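Local coordinates for protein nisin leader peptide-processing serine protease NisP (Lactococcus lactis subsp. lactis, PDB 4MZD) that removes the leader peptide from precursor nisin, probably as a subtilisin-like serine endopeptidase, its protease domain being the part described here, at residues 96-101 with 170-175; 206-211 with 260-265. One frame throughout, in Å; residues are numbered along the deposited sequence.

Contact 1: 96-101 with 170-175; sequences VGIIDS and VNIYRV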
ATOM      1  N   VAL A  96     -11.558   1.725  -5.819  1.00  8.47           N
ATOM      2  CA  VAL A  96     -10.521   1.782  -4.803  1.00  8.06           C
ATOM      3  C   VAL A  96     -10.055   3.223  -4.665  1.00  6.99           C
ATOM      4  O   VAL A  96      -9.742   3.884  -5.665  1.00  7.66           O
ATOM      5  CB  VAL A  96      -9.312   0.892  -5.165  1.00  8.75           C
ATOM      6  CG1 VAL A  96      -8.253   0.968  -4.081  1.00  8.72           C
ATOM      7  CG2 VAL A  96      -9.758  -0.559  -5.387  1.00 10.26           C
ATOM      8  N   GLY A  97     -10.022   3.719  -3.431  1.00  6.92           N
ATOM      9  CA  GLY A  97      -9.452   5.025  -3.171  1.00  6.85           C
ATOM     10  C   GLY A  97      -7.976   4.884  -2.859  1.00  6.83           C
ATOM     11  O   GLY A  97      -7.607   4.158  -1.938  1.00  8.77           O
ATOM     12  N   ILE A  98      -7.130   5.556  -3.632  1.00  6.24           N
ATOM     13  CA  ILE A  98      -5.689   5.414  -3.486  1.00  6.43           C
ATOM     14  C   ILE A  98      -5.121   6.629  -2.766  1.00  6.29           C
ATOM     15  O   ILE A  98      -5.151   7.744  -3.298  1.00  6.93           O
ATOM     16  CB  ILE A  98      -4.978   5.253  -4.840  1.00  6.95           C
ATOM     17  CG1 ILE A  98      -5.644   4.176  -5.700  1.00  8.56           C
ATOM     18  CG2 ILE A  98      -3.502   4.920  -4.615  1.00  7.64           C
ATOM     19  CD1 ILE A  98      -5.035   4.083  -7.090  1.00  9.65           C
ATOM     20  N   ILE A  99      -4.626   6.409  -1.552  1.00  6.16           N
ATOM     21  CA  ILE A  99      -4.065   7.476  -0.732  1.00  6.28           C
ATOM     22  C   ILE A  99      -2.549   7.396  -0.886  1.00  6.66           C
ATOM     23  O   ILE A  99      -1.899   6.507  -0.336  1.00  6.85           O
ATOM     24  CB  ILE A  99      -4.499   7.307   0.731  1.00  6.77           C
ATOM     25  CG1 ILE A  99      -6.028   7.417   0.828  1.00  7.83           C
ATOM     26  CG2 ILE A  99      -3.816   8.340   1.610  1.00  7.85           C
ATOM     27  CD1 ILE A  99      -6.596   7.244   2.238  1.00  8.59           C
ATOM     28  N   ASP A 100      -1.991   8.299  -1.686  1.00  6.78           N
ATOM     29  CA  ASP A 100      -0.613   8.145  -2.127  1.00  6.73           C
ATOM     30  C   ASP A 100      -0.119   9.465  -2.716  1.00  6.42           C
ATOM     31  O   ASP A 100      -0.615  10.531  -2.345  1.00  6.95           O
ATOM     32  CB  ASP A 100      -0.498   6.966  -3.110  1.00  6.92           C
ATOM     33  CG  ASP A 100       0.840   6.262  -3.025  1.00  6.78           C
ATOM     34  OD1 ASP A 100       1.844   6.884  -3.423  1.00  7.61           O
ATOM     35  OD2 ASP A 100       0.880   5.092  -2.583  1.00  7.72           O
ATOM     36  N   SER A 101       0.840   9.412  -3.635  1.00  6.63           N
ATOM     37  CA  SER A 101       1.428  10.652  -4.142  1.00  6.92           C
ATOM     38  C   SER A 101       0.680  11.280  -5.319  1.00  7.04           C
ATOM     39  O   SER A 101       1.207  12.187  -5.958  1.00  7.98           O
ATOM     40  CB  SER A 101       2.905  10.457  -4.507  1.00  7.97           C
ATOM     41  OG  SER A 101       3.057   9.644  -5.654  1.00  7.64           O
ATOM     42  N   VAL A 170     -10.531   3.720 -10.004  1.00  7.16           N
ATOM     43  CA  VAL A 170      -9.716   4.247  -8.915  1.00  7.19           C
ATOM     44  C   VAL A 170      -9.949   5.742  -8.743  1.00  7.27           C
ATOM     45  O   VAL A 170     -10.044   6.492  -9.728  1.00  7.96           O
ATOM     46  CB  VAL A 170      -8.211   3.955  -9.109  1.00  7.64           C
ATOM     47  CG1 VAL A 170      -7.976   2.459  -9.095  1.00  8.53           C
ATOM     48  CG2 VAL A 170      -7.676   4.587 -10.382  1.00  8.92           C
ATOM     49  N   ASN A 171     -10.062   6.155  -7.483  1.00  7.02           N
ATOM     50  CA  ASN A 171     -10.180   7.554  -7.115  1.00  7.18           C
ATOM     51  C   ASN A 171      -8.929   7.948  -6.337  1.00  7.09           C
ATOM     52  O   ASN A 171      -8.360   7.116  -5.635  1.00  8.07           O
ATOM     53  CB  ASN A 171     -11.455   7.782  -6.307  1.00  7.67           C
ATOM     54  CG  ASN A 171     -12.706   7.585  -7.145  1.00  7.99           C
ATOM     55  OD1 ASN A 171     -12.853   8.179  -8.209  1.00  8.59           O
ATOM     56  ND2 ASN A 171     -13.596   6.730  -6.679  1.00  9.23           N
ATOM     57  N   ILE A 172      -8.492   9.195  -6.477  1.00  7.24           N
ATOM     58  CA  ILE A 172      -7.131   9.586  -6.128  1.00  7.76           C
ATOM     59  C   ILE A 172      -7.083  10.630  -5.024  1.00  7.20           C
ATOM     60  O   ILE A 172      -7.654  11.712  -5.157  1.00  8.12           O
ATOM     61  CB  ILE A 172      -6.423  10.158  -7.373  1.00  9.75           C
ATOM     62  CG1 ILE A 172      -6.545   9.186  -8.552  1.00 11.77           C
ATOM     63  CG2 ILE A 172      -4.984  10.531  -7.063  1.00  9.74           C
ATOM     64  CD1 ILE A 172      -5.956   7.834  -8.291  1.00 13.56           C
ATOM     65  N   TYR A 173      -6.360  10.303  -3.952  1.00  7.24           N
ATOM     66  CA  TYR A 173      -6.234  11.172  -2.783  1.00  7.45           C
ATOM     67  C   TYR A 173      -4.754  11.411  -2.535  1.00  7.03           C
ATOM     68  O   TYR A 173      -4.026  10.500  -2.138  1.00  8.63           O
ATOM     69  CB  TYR A 173      -6.959  10.550  -1.574  1.00  7.65           C
ATOM     70  CG  TYR A 173      -8.395  10.295  -1.949  1.00  7.61           C
ATOM     71  CD1 TYR A 173      -9.331  11.320  -1.909  1.00  8.43           C
ATOM     72  CD2 TYR A 173      -8.796   9.063  -2.446  1.00  7.89           C
ATOM     73  CE1 TYR A 173     -10.632  11.115  -2.332  1.00  8.33           C
ATOM     74  CE2 TYR A 173     -10.100   8.850  -2.870  1.00  8.08           C
ATOM     75  CZ  TYR A 173     -11.012   9.875  -2.807  1.00  7.98           C
ATOM     76  OH  TYR A 173     -12.300   9.658  -3.237  1.00  8.55           O
ATOM     77  N   ARG A 174      -4.297  12.628  -2.818  1.00  7.30           N
ATOM     78  CA  ARG A 174      -2.873  12.919  -2.772  1.00  7.28           C
ATOM     79  C   ARG A 174      -2.448  13.404  -1.393  1.00  7.25           C
ATOM     80  O   ARG A 174      -2.976  14.397  -0.884  1.00  7.81           O
ATOM     81  CB  ARG A 174      -2.493  13.954  -3.833  1.00  7.85           C
ATOM     82  CG  ARG A 174      -0.994  14.195  -3.911  1.00  8.61           C
ATOM     83  CD  ARG A 174      -0.538  14.901  -5.173  1.00 10.54           C
ATOM     84  NE  ARG A 174      -0.831  16.329  -5.190  1.00 11.16           N
ATOM     85  CZ  ARG A 174      -0.034  17.284  -4.708  1.00 11.96           C
ATOM     86  NH1 ARG A 174      -0.403  18.553  -4.815  1.00 12.79           N
ATOM     87  NH2 ARG A 174       1.125  16.988  -4.146  1.00 13.17           N
ATOM     88  N   VAL A 175      -1.480  12.695  -0.808  1.00  7.18           N
ATOM     89  CA  VAL A 175      -0.944  13.037   0.506  1.00  7.62           C
ATOM     90  C   VAL A 175       0.576  13.203   0.503  1.00  7.57           C
ATOM     91  O   VAL A 175       1.178  13.392   1.557  1.00  8.24           O
ATOM     92  CB  VAL A 175      -1.368  12.028   1.603  1.00  7.78           C
ATOM     93  CG1 VAL A 175      -2.883  11.999   1.749  1.00  8.42           C
ATOM     94  CG2 VAL A 175      -0.806  10.640   1.320  1.00  8.38           C
TER

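Contact 2: 206-211 with 260-265; sequences GQYLMI and INFLKR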
ATOM      1  N   GLY A 206       3.227   4.697   5.603  1.00  7.25           N
ATOM      2  CA  GLY A 206       3.024   4.522   7.027  1.00  7.80           C
ATOM      3  C   GLY A 206       4.112   5.164   7.854  1.00  7.75           C
ATOM      4  O   GLY A 206       4.952   5.907   7.343  1.00  8.09           O
ATOM      5  N   GLN A 207       4.085   4.877   9.151  1.00  8.05           N
ATOM      6  CA  GLN A 207       5.043   5.439  10.089  1.00  9.14           C
ATOM      7  C   GLN A 207       5.027   4.606  11.362  1.00  9.49           C
ATOM      8  O   GLN A 207       4.021   3.961  11.690  1.00 10.53           O
ATOM      9  CB  GLN A 207       4.674   6.881  10.443  1.00 10.45           C
ATOM     10  CG  GLN A 207       3.370   6.970  11.215  1.00 11.54           C
ATOM     11  CD  GLN A 207       2.816   8.380  11.340  1.00 11.31           C
ATOM     12  OE1 GLN A 207       1.723   8.656  10.871  1.00 12.09           O
ATOM     13  NE2 GLN A 207       3.552   9.265  11.991  1.00 12.01           N
ATOM     14  N   TYR A 208       6.130   4.641  12.100  1.00  8.67           N
ATOM     15  CA  TYR A 208       6.169   3.991  13.404  1.00  8.35           C
ATOM     16  C   TYR A 208       5.786   4.976  14.500  1.00  9.19           C
ATOM     17  O   TYR A 208       6.299   6.105  14.553  1.00 10.05           O
ATOM     18  CB  TYR A 208       7.553   3.390  13.692  1.00  9.45           C
ATOM     19  CG  TYR A 208       7.965   2.411  12.626  1.00  9.34           C
ATOM     20  CD1 TYR A 208       7.273   1.220  12.452  1.00 10.17           C
ATOM     21  CD2 TYR A 208       9.011   2.694  11.765  1.00 10.66           C
ATOM     22  CE1 TYR A 208       7.612   0.335  11.449  1.00  9.96           C
ATOM     23  CE2 TYR A 208       9.363   1.809  10.757  1.00 10.69           C
ATOM     24  CZ  TYR A 208       8.659   0.632  10.609  1.00  9.63           C
ATOM     25  OH  TYR A 208       8.987  -0.257   9.612  1.00  9.93           O
ATOM     26  N   LEU A 209       4.884   4.534  15.372  1.00  8.99           N
ATOM     27  CA  LEU A 209       4.418   5.332  16.501  1.00  9.53           C
ATOM     28  C   LEU A 209       4.769   4.614  17.799  1.00  9.64           C
ATOM     29  O   LEU A 209       4.496   3.421  17.937  1.00 10.23           O
ATOM     30  CB  LEU A 209       2.902   5.506  16.426  1.00 10.05           C
ATOM     31  CG  LEU A 209       2.359   6.178  15.160  1.00 10.85           C
ATOM     32  CD1 LEU A 209       0.844   6.188  15.176  1.00 11.38           C
ATOM     33  CD2 LEU A 209       2.896   7.593  15.017  1.00 11.35           C
ATOM     34  N   MET A 210       5.367   5.337  18.744  1.00 10.06           N
ATOM     35  CA  MET A 210       5.578   4.797  20.084  1.00 10.44           C
ATOM     36  C   MET A 210       4.441   5.343  20.933  1.00 10.63           C
ATOM     37  O   MET A 210       4.378   6.547  21.194  1.00 11.32           O
ATOM     38  CB  MET A 210       6.946   5.208  20.641  1.00 11.04           C
ATOM     39  CG  MET A 210       7.403   4.372  21.855  1.00 10.71           C
ATOM     40  SD  MET A 210       9.096   4.744  22.530  1.00  9.08           S
ATOM     41  CE  MET A 210       8.738   6.278  23.416  1.00 12.67           C
ATOM     42  N   ILE A 211       3.525   4.465  21.332  1.00 10.94           N
ATOM     43  CA  ILE A 211       2.248   4.911  21.884  1.00 12.04           C
ATOM     44  C   ILE A 211       2.170   4.827  23.406  1.00 13.10           C
ATOM     45  O   ILE A 211       1.147   5.164  23.994  1.00 14.39           O
ATOM     46  CB  ILE A 211       1.048   4.175  21.241  1.00 12.45           C
ATOM     47  CG1 ILE A 211       1.102   2.669  21.516  1.00 14.03           C
ATOM     48  CG2 ILE A 211       1.020   4.442  19.753  1.00 12.24           C
ATOM     49  CD1 ILE A 211      -0.183   1.936  21.151  1.00 15.38           C
ATOM     50  N   ILE A 260      12.152  -0.831  19.197  1.00 13.95           N
ATOM     51  CA  ILE A 260      12.734   0.248  19.978  1.00 15.02           C
ATOM     52  C   ILE A 260      14.173   0.522  19.534  1.00 15.81           C
ATOM     53  O   ILE A 260      14.563   1.675  19.352  1.00 15.81           O
ATOM     54  CB  ILE A 260      12.693  -0.068  21.478  1.00 15.47           C
ATOM     55  CG1 ILE A 260      11.261   0.077  21.995  1.00 15.61           C
ATOM     56  CG2 ILE A 260      13.628   0.861  22.252  1.00 16.54           C
ATOM     57  CD1 ILE A 260      10.775   1.508  22.027  1.00 16.12           C
ATOM     58  N   ASN A 261      14.956  -0.538  19.364  1.00 16.00           N
ATOM     59  CA  ASN A 261      16.329  -0.383  18.897  1.00 17.15           C
ATOM     60  C   ASN A 261      16.385   0.323  17.549  1.00 16.87           C
ATOM     61  O   ASN A 261      17.263   1.148  17.305  1.00 17.42           O
ATOM     62  CB  ASN A 261      17.035  -1.735  18.808  1.00 18.55           C
ATOM     63  CG  ASN A 261      17.241  -2.372  20.162  1.00 20.77           C
ATOM     64  OD1 ASN A 261      17.115  -1.713  21.195  1.00 21.20           O
ATOM     65  ND2 ASN A 261      17.568  -3.660  20.167  1.00 22.06           N
ATOM     66  N   PHE A 262      15.441  -0.004  16.674  1.00 15.95           N
ATOM     67  CA  PHE A 262      15.351   0.658  15.381  1.00 16.14           C
ATOM     68  C   PHE A 262      15.060   2.147  15.584  1.00 16.12           C
ATOM     69  O   PHE A 262      15.739   3.000  15.019  1.00 16.95           O
ATOM     70  CB  PHE A 262      14.285  -0.021  14.512  1.00 16.43           C
ATOM     71  CG  PHE A 262      14.066   0.638  13.178  1.00 16.23           C
ATOM     72  CD1 PHE A 262      14.826   0.281  12.073  1.00 16.55           C
ATOM     73  CD2 PHE A 262      13.086   1.603  13.025  1.00 16.65           C
ATOM     74  CE1 PHE A 262      14.616   0.889  10.843  1.00 16.87           C
ATOM     75  CE2 PHE A 262      12.871   2.211  11.800  1.00 17.01           C
ATOM     76  CZ  PHE A 262      13.636   1.854  10.711  1.00 17.04           C
ATOM     77  N   LEU A 263      14.079   2.459  16.425  1.00 15.98           N
ATOM     78  CA  LEU A 263      13.698   3.852  16.648  1.00 16.06           C
ATOM     79  C   LEU A 263      14.818   4.685  17.259  1.00 15.81           C
ATOM     80  O   LEU A 263      14.923   5.884  16.997  1.00 15.27           O
ATOM     81  CB  LEU A 263      12.454   3.956  17.532  1.00 17.00           C
ATOM     82  CG  LEU A 263      11.120   3.552  16.912  1.00 18.86           C
ATOM     83  CD1 LEU A 263       9.987   3.981  17.828  1.00 19.41           C
ATOM     84  CD2 LEU A 263      10.965   4.183  15.538  1.00 19.38           C
ATOM     85  N   LYS A 264      15.646   4.057  18.086  1.00 16.05           N
ATOM     86  CA  LYS A 264      16.738   4.773  18.740  1.00 17.40           C
ATOM     87  C   LYS A 264      17.759   5.312  17.743  1.00 18.19           C
ATOM     88  O   LYS A 264      18.527   6.216  18.062  1.00 19.46           O
ATOM     89  CB  LYS A 264      17.407   3.886  19.787  1.00 19.19           C
ATOM     90  CG  LYS A 264      16.572   3.720  21.038  1.00 20.92           C
ATOM     91  CD  LYS A 264      17.234   2.777  22.025  1.00 23.21           C
ATOM     92  CE  LYS A 264      16.548   2.825  23.376  1.00 25.41           C
ATOM     93  NZ  LYS A 264      16.769   4.133  24.056  1.00 27.11           N
ATOM     94  N   ARG A 265      17.757   4.765  16.533  1.00 18.55           N
ATOM     95  CA  ARG A 265      18.630   5.264  15.479  1.00 19.72           C
ATOM     96  C   ARG A 265      18.171   6.636  14.989  1.00 18.97           C
ATOM     97  O   ARG A 265      18.966   7.392  14.418  1.00 19.85           O
ATOM     98  CB  ARG A 265      18.653   4.295  14.293  1.00 21.41           C
ATOM     99  CG  ARG A 265      19.160   2.895  14.599  1.00 23.45           C
ATOM    100  CD  ARG A 265      19.007   2.002  13.372  1.00 25.41           C
ATOM    101  NE  ARG A 265      19.636   2.598  12.195  1.00 27.04           N
ATOM    102  CZ  ARG A 265      19.344   2.267  10.939  1.00 28.14           C
ATOM    103  NH1 ARG A 265      18.428   1.342  10.685  1.00 28.43           N
ATOM    104  NH2 ARG A 265      19.968   2.869   9.934  1.00 29.02           N
TER

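Contact 1: 96-101 with 170-175
Asp100 O takes two donors from segment 170-175: Val175 N at 2.8 Å, nearly straight at 171°, and the weaker CA-H of Arg174. Four more backbone bonds zip strands 96-100 and 170-174 together in parallel. The shortest of these runs from Ile98 N to Asn171 O, 2.8 Å. This pair belongs to the mainly parallel central sheet of the subtilisin fold. On one face of the sheet the CD1 methyl of Ile98 lies against Val170 CB at 3.8 Å. It also meets Ile172 CD1 at 4.0 Å. Helix 147-156 covers this side, with Ala152 and Ile155 against Ile98. On the other face Ile99 CG2 lies 3.8 Å from Val175 CG1 and also touches Val175 CG2. The Tyr173 ring turns its edge to the backbone of Gly97, and CE2 comes 3.9 Å from Gly97 CA, in the ring plane. The Tyr173 hydroxyl bonds to Asp196 and Asn198. Helix 183-195 covers this second face. With CG anti to the backbone N (chi1 -175°), the methylenes of Arg174 pass the backbone O of Ser101, with CD 3.3 Å from Ser101 O. The chain then bends at chi3, and its guanidinium makes a salt bridge to Glu134 and hydrogen bonds to the backbone O of Asp140 and Phe176. Ser101 N donates to Asp100 OD1 at 2.7 Å, on the lone pair facing away from OD2. His147 ND1 bonds to the same oxygen. Asp100 and His147 are predicted members of the charge relay system. The backbone N and O of Asp100 are both tied to segment 170-175, and OD1 is bonded by both Ser101 N and His147 ND1. The carboxylate is therefore set in place beside His147 at the end of the strand, consistent with its predicted role.

Contact 2: 206-211 with 260-265
Strand 206-210 and helix 260-264 run at 106° to each other, with their axes 10.4 Å apart, and no hydrogen bond joins them. Side chains alone bridge the gap. Tyr208 and Met210 point toward the helix, where Ile260, Phe262 and Leu263 receive them. Tyr208 CE2 comes to 3.7 Å from Phe262 CE2. The two rings meet obliquely, with centroids 5.5 Å apart and planes at 76°. Phe262 has CG anti to its backbone N (chi1 177°), which swings the ring over to the tyrosine. Leu263 reaches in beside it, its CD2 4.0 Å from Tyr208 CB. Strand 200-210 belongs to the main sheet of the subtilisin-like fold, and here strand 275-278 pairs with it antiparallel. Helix 256-264 also rests on that second strand, through Ile260 and Leu263 on Val275. Met210 reaches out extended as far as SD, then bends at chi3. Its sulfur lies 3.7 Å from Ile260 CD1, while Met210 CB faces Leu263 CD1. The Tyr208 hydroxyl is held by Asp249 and Asn302, and Arg488 makes a cation-pi contact with this tyrosine.

The two contacts share one sheet: strand 95-100 of contact 1 lies beside strand 200-210, whose far end enters contact 2. Their centres are 26 Å apart, and their nearest atoms about 8 Å, so they do not touch. Asp100 leans on Ser204, just before segment 206-211 begins. Contact 1 carries the predicted charge-relay aspartate, whose side chain lies about 3 Å from that of His147 and about 6 Å from that of Ser353. Contact 2 holds none of these residues and lies away from the site. It joins the outer end of the strand to a helix, whereas contact 1 joins two buried strands.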